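Local coordinates for BluB-like flavoprotein (Clostridium difficile 630, PDB 3EO8) that binds flavin mononucleotide and, as a member of the nitroreductase family, probably acts as an oxidoreductase, at residues Glu74-Lys77 with Lys82-Arg85; Val104-Lys109 with Ala144-Phe149; Asn84-Phe89 with Gln166-Asp171. All blocks are in the same frame, centred on the assembly; numbering follows the deposited sequence.

Interaction 1: residues Glu74-Lys77 with Lys82-Arg85; sequences EMDK and KANR
M75, a selenomethionine in the last part of helix 54-75, reaches across to K82 and A83 in the first turns of helix 80-93. Its CB points at the facing helix and lies 3.8 Å from CB of A83, close enough for direct apolar contact; here the two backbones come nearest, with CA of M75 and CA of A83 5.3 Å apart. CG is set anti to the carbonyl carbon (chi1 -76°) and the chain runs on extended to SE, which packs on the ring of F86 one turn beyond A83. A bend at the last torsion (chi3 82°) then turns the terminal methyl over the backbone of K82, with CE 3.5 Å from O of K82. The same methyl lies beside the root of the lysine side chain, whose extended remainder leads away from the contact.

CB of A83 is met by both M75 and D76, for the aspartate also leans in: OD1 of D76 comes within 3.0 Å of CB of A83, a tight approach of a carboxylate oxygen to a methyl group. The charge of D76 is answered by R87, which lies one turn after A83 on helix 80-93 and forms a salt bridge with OD2.

L121 of the second subunit packs on both M75 and K82, so the dimer partner borders this corner. Two consecutive helices joined by a short turn, with small and apolar side chains meeting just beside it, make this a helical hairpin, here at the periphery of the nitroreductase fold.

Interaction 2: residues Val104-Lys109 with Ala144-Phe149; sequences VLVFTK and AAIENF
V106 and I146 meet tip to tip between strand 102-108 and helix 137-155, and V104 and F149 meet one step further along. Both pairs are purely apolar. CG1 of V106 lies 4.0 Å from CD1 of I146, an ordinary van der Waals separation; the valine branch that makes this contact stands anti to its own amide nitrogen (chi1 -168°), while the isoleucine sends its longer arm forward. CG2 of V104 approaches CZ, the far end of the F149 ring, obliquely at 4.2 Å.

Backbone hydrogen bonds stay within each element. In the helix, the amide N of F149 is bonded to O of A145 at 3.0 Å; the strand is paired with its neighbours in the sheet, V104 with L194 and L105 with V49.

Packing from other parts completes the core: F48 touches both valines, F149 also touches L194 of strand 189-197, and Q140 of the second subunit reaches I146. The I146 side chain is about 7 Å from a bound flavin mononucleotide and from the side chain of T164, which binds it. Alternate strand residues here face a helix packed on an antiparallel sheet, as in the alpha+beta core of the FMN-dependent nitroreductase fold.

Interaction 3: residues Asn84-Phe89 with Gln166-Asp171; sequences NRFRKF and QNYAAD. With ACT (acetate ion), chain I.
F86 and Y168 bring the far ends of their rings together from opposite directions, and they account for nearly all of the 77 Å² buried between helix 80-93 and the turn that leads into helix 170-181. CZ of F86 is 3.7 Å from CE2 of Y168 and 3.8 Å from OH of Y168, so the far end of the phenylalanine lies against the phenol end of the tyrosine. CE2 of Y168 sits at the edge of the F86 ring, in its plane. With centroids 5.8 Å apart and planes inclined at 58°, the pair is an oblique aromatic contact.

Y168 places CG between its backbone N and carbonyl carbon (chi1 55°), which carries the phenol toward F86. F86 also packs on L72 and Q68 of helix 54-75 and on E118 of the second subunit.

Beyond Y168 the chain enters helix 170-181, with A169 at the N-cap position. An acetate ion, probably from the crystallisation liquor, lies at this helix start: its O accepts a nearly straight hydrogen bond from N of D171 (2.8 Å, 168°), and NZ of K67 is also hydrogen-bonded to the ion. The N-terminal amide and the lysine together would favour an anion here, although OD1 of D171 also comes within 3.1 Å of acetate O.

With no hydrogen bond or charge across it, the pair of buried rings is held, as far as the geometry tells, by van der Waals and aromatic contact, joining helix 80-93 to the segment that follows the flavin-binding residues T164 and S165.

Overall arrangement
From the N terminus, helix 54-75 runs into helix 80-93, and interaction 1 closes the short loop between them. Helix 80-93 then opens interaction 3, which shares N84 and R85 with interaction 1 and touches it directly. Interaction 3 closes only at 166-171, after a long excursion. Nested inside that excursion is interaction 2, where strand 102-108 is met by helix 137-155; its nearest atoms stay about 7 Å from interaction 3. Together, the contacts tie the peripheral helix pair to the start of helix 170-181 and the central sheet to its covering helix, and all three reach the second subunit.

Interaction 1: residues Glu74-Lys77 with Lys82-Arg85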
loop_
_atom_site.group_PDB
_atom_site.type_symbol
_atom_site.label_atom_id
_atom_site.label_comp_id
_atom_site.label_asym_id
_atom_site.label_seq_id
_atom_site.Cartn_x
_atom_site.Cartn_y
_atom_site.Cartn_z
ATOM N N GLU A 74 29.663 -9.013 8.748
ATOM C CA GLU A 74 30.165 -8.872 7.370
ATOM C C GLU A 74 30.335 -7.389 6.948
ATOM O O GLU A 74 31.259 -7.058 6.203
ATOM C CB GLU A 74 29.243 -9.578 6.394
ATOM C CG GLU A 74 29.041 -11.036 6.727
ATOM C CD GLU A 74 30.292 -11.877 6.661
ATOM O OE1 GLU A 74 31.220 -11.551 5.891
ATOM O OE2 GLU A 74 30.315 -12.901 7.376
HETATM N N MSE A 75 29.444 -6.523 7.402
HETATM C CA MSE A 75 29.504 -5.102 7.068
HETATM C C MSE A 75 30.773 -4.497 7.639
HETATM O O MSE A 75 31.397 -3.646 6.994
HETATM C CB MSE A 75 28.317 -4.330 7.626
HETATM C CG MSE A 75 26.991 -4.529 6.865
HETATM SE SE MSE A 75 25.613 -3.479 7.604
HETATM C CE MSE A 75 26.060 -1.788 6.700
ATOM N N ASP A 76 31.173 -4.932 8.836
ATOM C CA ASP A 76 32.356 -4.375 9.475
ATOM C C ASP A 76 33.611 -4.611 8.661
ATOM O O ASP A 76 34.575 -3.854 8.783
ATOM C CB ASP A 76 32.586 -4.980 10.865
ATOM C CG ASP A 76 31.706 -4.346 11.955
ATOM O OD1 ASP A 76 31.328 -3.159 11.827
ATOM O OD2 ASP A 76 31.420 -5.046 12.946
ATOM N N LYS A 77 33.631 -5.671 7.870
ATOM C CA LYS A 77 34.799 -5.980 7.041
ATOM C C LYS A 77 34.931 -5.028 5.835
ATOM O O LYS A 77 36.009 -4.933 5.239
ATOM C CB LYS A 77 34.726 -7.414 6.528
ATOM C CG LYS A 77 34.598 -8.499 7.620
ATOM C CD LYS A 77 34.306 -9.896 7.022
ATOM C CE LYS A 77 33.923 -10.910 8.114
ATOM N NZ LYS A 77 34.003 -12.318 7.691
ATOM N N LYS A 82 29.522 2.439 8.063
ATOM C CA LYS A 82 28.248 1.979 7.555
ATOM C C LYS A 82 27.647 0.930 8.492
ATOM O O LYS A 82 26.448 0.979 8.763
ATOM C CB LYS A 82 28.376 1.437 6.146
ATOM C CG LYS A 82 28.431 2.542 5.105
ATOM C CD LYS A 82 28.687 1.986 3.717
ATOM C CE LYS A 82 28.785 3.110 2.676
ATOM N NZ LYS A 82 29.420 2.632 1.414
ATOM N N ALA A 83 28.468 0.013 9.013
ATOM C CA ALA A 83 27.949 -0.935 10.038
ATOM C C ALA A 83 27.404 -0.174 11.254
ATOM O O ALA A 83 26.293 -0.460 11.761
ATOM C CB ALA A 83 29.017 -1.927 10.467
ATOM N N ASN A 84 28.164 0.815 11.719
ATOM C CA ASN A 84 27.702 1.652 12.843
ATOM C C ASN A 84 26.423 2.395 12.571
ATOM O O ASN A 84 25.570 2.512 13.470
ATOM C CB ASN A 84 28.797 2.646 13.265
ATOM C CG ASN A 84 29.899 1.990 14.082
ATOM O OD1 ASN A 84 29.732 0.887 14.594
ATOM N ND2 ASN A 84 31.035 2.677 14.216
ATOM N N ARG A 85 26.256 2.912 11.357
ATOM C CA ARG A 85 24.994 3.536 11.000
ATOM C C ARG A 85 23.845 2.509 11.107
ATOM O O ARG A 85 22.755 2.823 11.616
ATOM C CB ARG A 85 25.074 4.212 9.611
ATOM C CG ARG A 85 25.840 5.555 9.656
ATOM C CD ARG A 85 25.832 6.397 8.333
ATOM N NE ARG A 85 26.939 7.378 8.391
ATOM C CZ ARG A 85 26.939 8.613 7.860
ATOM N NH1 ARG A 85 25.891 9.103 7.189
ATOM N NH2 ARG A 85 28.014 9.379 8.011
#

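Interaction 2: residues Val104-Lys109 with Ala144-Phe149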
loop_
_atom_site.group_PDB
_atom_site.type_symbol
_atom_site.label_atom_id
_atom_site.label_comp_id
_atom_site.label_asym_id
_atom_site.label_seq_id
_atom_site.Cartn_x
_atom_site.Cartn_y
_atom_site.Cartn_z
ATOM N N VAL A 104 1.546 -5.858 16.646
ATOM C CA VAL A 104 0.680 -6.518 15.685
ATOM C C VAL A 104 1.540 -6.976 14.513
ATOM O O VAL A 104 2.277 -6.193 13.940
ATOM C CB VAL A 104 -0.421 -5.601 15.187
ATOM C CG1 VAL A 104 -1.370 -6.387 14.290
ATOM C CG2 VAL A 104 -1.169 -4.936 16.387
ATOM N N LEU A 105 1.481 -8.249 14.168
ATOM C CA LEU A 105 2.169 -8.734 13.007
ATOM C C LEU A 105 1.143 -8.798 11.919
ATOM O O LEU A 105 0.093 -9.459 12.082
ATOM C CB LEU A 105 2.757 -10.124 13.239
ATOM C CG LEU A 105 3.690 -10.270 14.434
ATOM C CD1 LEU A 105 4.134 -11.712 14.508
ATOM C CD2 LEU A 105 4.846 -9.340 14.350
ATOM N N VAL A 106 1.419 -8.100 10.828
ATOM C CA VAL A 106 0.493 -8.057 9.725
ATOM C C VAL A 106 1.020 -8.993 8.666
ATOM O O VAL A 106 2.044 -8.708 8.005
ATOM C CB VAL A 106 0.306 -6.650 9.155
ATOM C CG1 VAL A 106 -0.859 -6.688 8.253
ATOM C CG2 VAL A 106 0.037 -5.631 10.302
ATOM N N PHE A 107 0.336 -10.131 8.541
ATOM C CA PHE A 107 0.652 -11.127 7.516
ATOM C C PHE A 107 -0.088 -10.784 6.231
ATOM O O PHE A 107 -1.130 -10.150 6.249
ATOM C CB PHE A 107 0.273 -12.545 7.966
ATOM C CG PHE A 107 1.295 -13.185 8.867
ATOM C CD1 PHE A 107 1.427 -12.781 10.189
ATOM C CD2 PHE A 107 2.145 -14.162 8.387
ATOM C CE1 PHE A 107 2.372 -13.376 11.031
ATOM C CE2 PHE A 107 3.109 -14.738 9.192
ATOM C CZ PHE A 107 3.227 -14.356 10.529
ATOM N N THR A 108 0.467 -11.221 5.114
ATOM C CA THR A 108 -0.087 -10.916 3.810
ATOM C C THR A 108 0.269 -12.095 2.883
ATOM O O THR A 108 0.920 -13.050 3.300
ATOM C CB THR A 108 0.441 -9.553 3.286
ATOM O OG1 THR A 108 -0.278 -9.165 2.107
ATOM C CG2 THR A 108 1.963 -9.606 2.994
ATOM N N LYS A 109 -0.239 -12.067 1.668
ATOM C CA LYS A 109 0.066 -13.050 0.667
ATOM C C LYS A 109 0.168 -12.398 -0.718
ATOM O O LYS A 109 -0.317 -11.270 -0.935
ATOM C CB LYS A 109 -0.973 -14.169 0.682
ATOM C CG LYS A 109 -2.391 -13.756 0.285
ATOM C CD LYS A 109 -3.325 -14.958 0.139
ATOM C CE LYS A 109 -4.772 -14.453 -0.034
ATOM N NZ LYS A 109 -5.751 -15.460 -0.548
ATOM N N ALA A 144 -3.340 0.050 2.036
ATOM C CA ALA A 144 -4.680 0.595 2.255
ATOM C C ALA A 144 -5.275 0.061 3.564
ATOM O O ALA A 144 -5.806 0.828 4.384
ATOM C CB ALA A 144 -5.583 0.291 1.060
ATOM N N ALA A 145 -5.168 -1.252 3.797
ATOM C CA ALA A 145 -5.671 -1.844 5.058
ATOM C C ALA A 145 -4.958 -1.310 6.292
ATOM O O ALA A 145 -5.580 -0.947 7.307
ATOM C CB ALA A 145 -5.570 -3.383 4.998
ATOM N N ILE A 146 -3.638 -1.260 6.216
ATOM C CA ILE A 146 -2.843 -0.828 7.393
ATOM C C ILE A 146 -3.053 0.664 7.652
ATOM O O ILE A 146 -3.138 1.109 8.821
ATOM C CB ILE A 146 -1.343 -1.197 7.238
ATOM C CG1 ILE A 146 -1.123 -2.720 7.239
ATOM C CG2 ILE A 146 -0.514 -0.555 8.335
ATOM C CD1 ILE A 146 0.285 -3.147 6.786
ATOM N N GLU A 147 -3.291 1.446 6.603
ATOM C CA GLU A 147 -3.669 2.859 6.825
ATOM C C GLU A 147 -5.023 3.016 7.501
ATOM O O GLU A 147 -5.128 3.814 8.407
ATOM C CB GLU A 147 -3.531 3.673 5.540
ATOM C CG GLU A 147 -3.795 5.168 5.691
ATOM C CD GLU A 147 -2.713 5.947 6.452
ATOM O OE1 GLU A 147 -1.753 5.334 6.956
ATOM O OE2 GLU A 147 -2.859 7.212 6.538
ATOM N N ASN A 148 -6.021 2.209 7.125
ATOM C CA ASN A 148 -7.318 2.219 7.790
ATOM C C ASN A 148 -7.191 1.868 9.286
ATOM O O ASN A 148 -7.824 2.488 10.143
ATOM C CB ASN A 148 -8.270 1.220 7.095
ATOM C CG ASN A 148 -8.977 1.793 5.867
ATOM O OD1 ASN A 148 -8.598 2.826 5.326
ATOM N ND2 ASN A 148 -10.015 1.080 5.411
ATOM N N PHE A 149 -6.361 0.878 9.587
ATOM C CA PHE A 149 -6.032 0.482 10.963
ATOM C C PHE A 149 -5.399 1.676 11.686
ATOM O O PHE A 149 -5.835 2.059 12.775
ATOM C CB PHE A 149 -5.034 -0.672 10.948
ATOM C CG PHE A 149 -4.760 -1.292 12.291
ATOM C CD1 PHE A 149 -3.998 -0.632 13.251
ATOM C CD2 PHE A 149 -5.187 -2.600 12.563
ATOM C CE1 PHE A 149 -3.728 -1.228 14.495
ATOM C CE2 PHE A 149 -4.913 -3.181 13.793
ATOM C CZ PHE A 149 -4.194 -2.494 14.750
#

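Interaction 3: residues Asn84-Phe89 with Gln166-Asp171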
loop_
_atom_site.group_PDB
_atom_site.type_symbol
_atom_site.label_atom_id
_atom_site.label_comp_id
_atom_site.label_asym_id
_atom_site.label_seq_id
_atom_site.Cartn_x
_atom_site.Cartn_y
_atom_site.Cartn_z
ATOM N N ASN A 84 28.164 0.815 11.719
ATOM C CA ASN A 84 27.702 1.652 12.843
ATOM C C ASN A 84 26.423 2.395 12.571
ATOM O O ASN A 84 25.570 2.512 13.470
ATOM C CB ASN A 84 28.797 2.646 13.265
ATOM C CG ASN A 84 29.899 1.990 14.082
ATOM O OD1 ASN A 84 29.732 0.887 14.594
ATOM N ND2 ASN A 84 31.035 2.677 14.216
ATOM N N ARG A 85 26.256 2.912 11.357
ATOM C CA ARG A 85 24.994 3.536 11.000
ATOM C C ARG A 85 23.845 2.509 11.107
ATOM O O ARG A 85 22.755 2.823 11.616
ATOM C CB ARG A 85 25.074 4.212 9.611
ATOM C CG ARG A 85 25.840 5.555 9.656
ATOM C CD ARG A 85 25.832 6.397 8.333
ATOM N NE ARG A 85 26.939 7.378 8.391
ATOM C CZ ARG A 85 26.939 8.613 7.860
ATOM N NH1 ARG A 85 25.891 9.103 7.189
ATOM N NH2 ARG A 85 28.014 9.379 8.011
ATOM N N PHE A 86 24.101 1.277 10.708
ATOM C CA PHE A 86 23.064 0.214 10.812
ATOM C C PHE A 86 22.760 -0.189 12.271
ATOM O O PHE A 86 21.599 -0.432 12.619
ATOM C CB PHE A 86 23.486 -1.001 9.996
ATOM C CG PHE A 86 22.420 -2.048 9.823
ATOM C CD1 PHE A 86 21.181 -1.724 9.344
ATOM C CD2 PHE A 86 22.699 -3.389 10.078
ATOM C CE1 PHE A 86 20.214 -2.725 9.128
ATOM C CE2 PHE A 86 21.751 -4.368 9.865
ATOM C CZ PHE A 86 20.501 -4.021 9.400
ATOM N N ARG A 87 23.779 -0.230 13.127
ATOM C CA ARG A 87 23.562 -0.451 14.559
ATOM C C ARG A 87 22.592 0.570 15.153
ATOM O O ARG A 87 21.678 0.230 15.913
ATOM C CB ARG A 87 24.905 -0.378 15.307
ATOM C CG ARG A 87 25.823 -1.536 15.023
ATOM C CD ARG A 87 27.219 -1.477 15.732
ATOM N NE ARG A 87 27.899 -2.742 15.487
ATOM C CZ ARG A 87 28.817 -2.986 14.549
ATOM N NH1 ARG A 87 29.339 -2.035 13.782
ATOM N NH2 ARG A 87 29.280 -4.211 14.428
ATOM N N LYS A 88 22.817 1.840 14.827
ATOM C CA LYS A 88 21.986 2.915 15.390
ATOM C C LYS A 88 20.596 2.807 14.790
ATOM O O LYS A 88 19.600 2.982 15.483
ATOM C CB LYS A 88 22.585 4.302 15.077
ATOM C CG LYS A 88 21.797 5.470 15.746
ATOM C CD LYS A 88 22.428 6.867 15.513
ATOM N N PHE A 89 20.534 2.529 13.490
ATOM C CA PHE A 89 19.247 2.435 12.793
ATOM C C PHE A 89 18.316 1.362 13.399
ATOM O O PHE A 89 17.128 1.608 13.649
ATOM C CB PHE A 89 19.467 2.155 11.301
ATOM C CG PHE A 89 18.213 1.851 10.573
ATOM C CD1 PHE A 89 17.409 2.861 10.105
ATOM C CD2 PHE A 89 17.797 0.531 10.401
ATOM C CE1 PHE A 89 16.214 2.570 9.457
ATOM C CE2 PHE A 89 16.616 0.248 9.756
ATOM C CZ PHE A 89 15.823 1.267 9.292
ATOM N N GLN A 166 12.196 -4.722 9.895
ATOM C CA GLN A 166 12.563 -6.036 10.412
ATOM C C GLN A 166 12.648 -7.137 9.355
ATOM O O GLN A 166 13.047 -8.254 9.681
ATOM C CB GLN A 166 11.541 -6.468 11.477
ATOM C CG GLN A 166 10.175 -6.880 10.945
ATOM C CD GLN A 166 9.315 -5.720 10.465
ATOM O OE1 GLN A 166 9.513 -4.573 10.879
ATOM N NE2 GLN A 166 8.320 -6.014 9.603
ATOM N N ASN A 167 12.227 -6.865 8.126
ATOM C CA ASN A 167 11.863 -7.955 7.214
ATOM C C ASN A 167 13.028 -8.747 6.632
ATOM O O ASN A 167 12.795 -9.825 6.101
ATOM C CB ASN A 167 10.919 -7.486 6.089
ATOM C CG ASN A 167 9.484 -7.230 6.577
ATOM O OD1 ASN A 167 9.050 -7.728 7.605
ATOM N ND2 ASN A 167 8.756 -6.440 5.818
ATOM N N TYR A 168 14.262 -8.283 6.787
ATOM C CA TYR A 168 15.422 -9.147 6.516
ATOM C C TYR A 168 15.413 -10.380 7.461
ATOM O O TYR A 168 16.103 -11.371 7.182
ATOM C CB TYR A 168 16.789 -8.413 6.580
ATOM C CG TYR A 168 17.064 -7.686 7.875
ATOM C CD1 TYR A 168 17.409 -8.376 9.031
ATOM C CD2 TYR A 168 16.954 -6.302 7.955
ATOM C CE1 TYR A 168 17.626 -7.722 10.216
ATOM C CE2 TYR A 168 17.195 -5.642 9.132
ATOM C CZ TYR A 168 17.506 -6.348 10.271
ATOM O OH TYR A 168 17.735 -5.683 11.463
ATOM N N ALA A 169 14.634 -10.309 8.542
ATOM C CA ALA A 169 14.461 -11.423 9.488
ATOM C C ALA A 169 13.026 -11.987 9.529
ATOM O O ALA A 169 12.653 -12.679 10.471
ATOM C CB ALA A 169 14.849 -10.980 10.894
ATOM N N ALA A 170 12.245 -11.714 8.507
ATOM C CA ALA A 170 10.840 -12.135 8.473
ATOM C C ALA A 170 10.669 -13.641 8.660
ATOM O O ALA A 170 9.787 -14.081 9.423
ATOM C CB ALA A 170 10.169 -11.660 7.181
ATOM N N ASP A 171 11.479 -14.432 7.965
ATOM C CA ASP A 171 11.360 -15.868 8.088
ATOM C C ASP A 171 11.571 -16.334 9.518
ATOM O O ASP A 171 10.895 -17.246 10.011
ATOM C CB ASP A 171 12.386 -16.584 7.225
ATOM C CG ASP A 171 12.171 -16.403 5.730
ATOM O OD1 ASP A 171 11.256 -15.664 5.305
ATOM O OD2 ASP A 171 12.951 -17.028 4.950
HETATM C C ACT I . 14.644 -14.122 5.802
HETATM O O ACT I . 13.537 -13.684 6.162
HETATM O OXT ACT I . 15.393 -14.545 6.720
HETATM C CH3 ACT I . 15.064 -14.131 4.351
#